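Local coordinates for RNA-directed RNA polymerase (PDB 3ZED), which catalyses template-directed RNA synthesis for a birnavirus, probably both as free enzyme and when covalently attached to the genomic RNA, at residues M384-N389 against D559-S564. Residues are numbered along the deposited sequence; the frame is centred on the assembly and turned at random.
Sequences MIYADN and DLLGWS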
ATOM      1  N   MET B 384      17.257   4.472   4.153  1.00 39.36           N
ATOM      2  CA  MET B 384      15.899   4.322   4.690  1.00 37.29           C
ATOM      3  C   MET B 384      15.019   3.781   3.597  1.00 39.17           C
ATOM      4  O   MET B 384      15.190   4.166   2.430  1.00 38.67           O
ATOM      5  CB  MET B 384      15.336   5.636   5.251  1.00 38.18           C
ATOM      6  CG  MET B 384      16.151   6.201   6.388  1.00 42.71           C
ATOM      7  SD  MET B 384      15.293   7.603   7.066  1.00 46.56           S
ATOM      8  CE  MET B 384      16.597   8.431   7.913  1.00 44.86           C
ATOM      9  N   ILE B 385      14.099   2.867   3.952  1.00 35.51           N
ATOM     10  CA  ILE B 385      13.226   2.208   2.963  1.00 34.62           C
ATOM     11  C   ILE B 385      11.785   2.230   3.389  1.00 36.07           C
ATOM     12  O   ILE B 385      11.461   1.889   4.516  1.00 38.11           O
ATOM     13  CB  ILE B 385      13.687   0.740   2.665  1.00 37.78           C
ATOM     14  CG1 ILE B 385      15.179   0.676   2.246  1.00 39.96           C
ATOM     15  CG2 ILE B 385      12.800   0.052   1.611  1.00 34.71           C
ATOM     16  CD1 ILE B 385      15.832  -0.711   2.449  1.00 45.13           C
ATOM     17  N   TYR B 386      10.912   2.552   2.442  1.00 31.53           N
ATOM     18  CA  TYR B 386       9.472   2.517   2.609  1.00 31.72           C
ATOM     19  C   TYR B 386       8.834   2.086   1.297  1.00 36.94           C
ATOM     20  O   TYR B 386       8.657   2.935   0.419  1.00 35.96           O
ATOM     21  CB  TYR B 386       8.911   3.876   3.070  1.00 32.95           C
ATOM     22  CG  TYR B 386       7.455   3.774   3.483  1.00 34.98           C
ATOM     23  CD1 TYR B 386       6.430   3.929   2.552  1.00 37.85           C
ATOM     24  CD2 TYR B 386       7.103   3.502   4.798  1.00 35.73           C
ATOM     25  CE1 TYR B 386       5.090   3.793   2.917  1.00 40.20           C
ATOM     26  CE2 TYR B 386       5.767   3.390   5.181  1.00 36.33           C
ATOM     27  CZ  TYR B 386       4.763   3.527   4.234  1.00 45.95           C
ATOM     28  OH  TYR B 386       3.446   3.408   4.584  1.00 49.44           O
ATOM     29  N   ALA B 387       8.467   0.782   1.158  1.00 34.67           N
ATOM     30  CA  ALA B 387       7.850   0.266  -0.080  1.00 34.76           C
ATOM     31  C   ALA B 387       8.724   0.666  -1.302  1.00 38.85           C
ATOM     32  O   ALA B 387       9.921   0.375  -1.284  1.00 39.28           O
ATOM     33  CB  ALA B 387       6.402   0.775  -0.218  1.00 35.33           C
ATOM     34  N   ASP B 388       8.175   1.398  -2.299  1.00 34.47           N
ATOM     35  CA  ASP B 388       8.913   1.848  -3.497  1.00 34.61           C
ATOM     36  C   ASP B 388       9.758   3.129  -3.262  1.00 38.59           C
ATOM     37  O   ASP B 388      10.315   3.648  -4.221  1.00 37.12           O
ATOM     38  CB  ASP B 388       7.952   2.069  -4.689  1.00 36.35           C
ATOM     39  CG  ASP B 388       6.779   3.002  -4.398  1.00 46.43           C
ATOM     40  OD1 ASP B 388       6.302   3.028  -3.228  1.00 43.35           O
ATOM     41  OD2 ASP B 388       6.287   3.647  -5.351  1.00 50.00           O
ATOM     42  N   ASN B 389       9.911   3.599  -1.998  1.00 36.78           N
ATOM     43  CA  ASN B 389      10.724   4.781  -1.699  1.00 36.15           C
ATOM     44  C   ASN B 389      12.038   4.411  -1.011  1.00 40.62           C
ATOM     45  O   ASN B 389      12.040   3.742   0.033  1.00 40.30           O
ATOM     46  CB  ASN B 389       9.966   5.785  -0.797  1.00 36.42           C
ATOM     47  CG  ASN B 389       8.585   6.192  -1.269  1.00 51.69           C
ATOM     48  OD1 ASN B 389       7.586   5.899  -0.628  1.00 49.19           O
ATOM     49  ND2 ASN B 389       8.485   6.862  -2.401  1.00 37.37           N
ATOM     50  N   ASP B 559      11.509  15.494   1.683  1.00 36.43           N
ATOM     51  CA  ASP B 559      10.379  14.853   1.021  1.00 36.41           C
ATOM     52  C   ASP B 559      10.269  13.418   1.572  1.00 38.68           C
ATOM     53  O   ASP B 559      10.075  12.460   0.830  1.00 38.42           O
ATOM     54  CB  ASP B 559      10.458  14.916  -0.519  1.00 39.61           C
ATOM     55  CG  ASP B 559       9.187  14.460  -1.233  1.00 52.84           C
ATOM     56  OD1 ASP B 559       8.091  14.580  -0.637  1.00 53.68           O
ATOM     57  OD2 ASP B 559       9.297  13.921  -2.353  1.00 58.65           O
ATOM     58  N   LEU B 560      10.466  13.282   2.899  1.00 34.17           N
ATOM     59  CA  LEU B 560      10.405  12.009   3.593  1.00 33.66           C
ATOM     60  C   LEU B 560       8.955  11.612   3.682  1.00 37.23           C
ATOM     61  O   LEU B 560       8.219  12.151   4.502  1.00 36.63           O
ATOM     62  CB  LEU B 560      11.056  12.133   4.985  1.00 34.28           C
ATOM     63  CG  LEU B 560      11.145  10.829   5.809  1.00 38.83           C
ATOM     64  CD1 LEU B 560      12.265   9.923   5.293  1.00 39.55           C
ATOM     65  CD2 LEU B 560      11.376  11.143   7.252  1.00 40.88           C
ATOM     66  N   LEU B 561       8.518  10.729   2.762  1.00 34.13           N
ATOM     67  CA  LEU B 561       7.118  10.292   2.661  1.00 34.11           C
ATOM     68  C   LEU B 561       6.183  11.527   2.533  1.00 37.16           C
ATOM     69  O   LEU B 561       5.081  11.534   3.072  1.00 35.33           O
ATOM     70  CB  LEU B 561       6.694   9.360   3.834  1.00 34.08           C
ATOM     71  CG  LEU B 561       7.639   8.177   4.152  1.00 40.10           C
ATOM     72  CD1 LEU B 561       7.090   7.320   5.265  1.00 39.68           C
ATOM     73  CD2 LEU B 561       7.893   7.324   2.924  1.00 44.52           C
ATOM     74  N   GLY B 562       6.657  12.547   1.802  1.00 36.32           N
ATOM     75  CA  GLY B 562       5.925  13.787   1.554  1.00 35.49           C
ATOM     76  C   GLY B 562       6.117  14.901   2.560  1.00 37.88           C
ATOM     77  O   GLY B 562       5.440  15.922   2.468  1.00 37.79           O
ATOM     78  N   TRP B 563       7.035  14.742   3.509  1.00 34.89           N
ATOM     79  CA  TRP B 563       7.257  15.759   4.543  1.00 34.20           C
ATOM     80  C   TRP B 563       8.647  16.400   4.493  1.00 36.67           C
ATOM     81  O   TRP B 563       9.648  15.728   4.250  1.00 35.55           O
ATOM     82  CB  TRP B 563       7.065  15.151   5.956  1.00 32.74           C
ATOM     83  CG  TRP B 563       5.746  14.478   6.150  1.00 32.70           C
ATOM     84  CD1 TRP B 563       5.480  13.141   6.026  1.00 35.38           C
ATOM     85  CD2 TRP B 563       4.489  15.118   6.412  1.00 32.09           C
ATOM     86  NE1 TRP B 563       4.138  12.902   6.229  1.00 33.85           N
ATOM     87  CE2 TRP B 563       3.499  14.102   6.447  1.00 35.80           C
ATOM     88  CE3 TRP B 563       4.101  16.456   6.643  1.00 32.46           C
ATOM     89  CZ2 TRP B 563       2.149  14.380   6.716  1.00 34.15           C
ATOM     90  CZ3 TRP B 563       2.769  16.725   6.919  1.00 34.05           C
ATOM     91  CH2 TRP B 563       1.806  15.699   6.938  1.00 34.76           C
ATOM     92  N   SER B 564       8.682  17.706   4.765  1.00 32.22           N
ATOM     93  CA  SER B 564       9.888  18.524   4.952  1.00 31.62           C
ATOM     94  C   SER B 564      10.034  18.795   6.441  1.00 32.85           C
ATOM     95  O   SER B 564       9.064  18.616   7.200  1.00 30.95           O
ATOM     96  CB  SER B 564       9.796  19.846   4.190  1.00 35.48           C
ATOM     97  OG  SER B 564       9.716  19.649   2.796  1.00 46.56           O
TER
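Leu561 sets both of its methyl groups against Tyr386. CD1 of Leu561 lies over one face of the ring, 4.0 Å from the centroid of the Tyr386 ring, set toward its rim and 19° off the ring normal, a CH-pi contact. Leu561 CD2 sits against Tyr386 CB and CG, each 3.6 Å away. Leu561 CD2 also lies 3.8 Å from Asn389 OD1. With CG anti to N and beside the carbonyl carbon (chi1 -170°), Tyr386 offers a ring face to Leu561, whose side chain comes in roughly perpendicular. A looser contact joins Met384 SD to Leu560 CD1 at 4.2 Å. No hydrogen bond links the two segments directly.

Each side is a beta-hairpin turn. Tyr386 to Asn389 form a type II' turn, closed by Asn389 N to Tyr386 O at 2.8 Å. It carries Ala387-Asp388-Asn389, the ADN of birnavirus palm motif C, which precedes motif A in the permuted order. Leu560 to Trp563 form a type I' turn with Leu561 and Gly562 at its tip; next to it, Asp559 and Leu560 face Trp563 in a G1 bulge. Tyr391 OH bonds Leu561 N and Asp559 O, tying this turn to the first hairpin. Asn389 ND2 is held by Asp402.

Phe477 of helix 476-493 meets Tyr386 edge-to-face. Ile368 of helix 364-377 touches both Met384 and Leu560. The 382-386/389-394 turn thus meets the 556-560/563-568 turn.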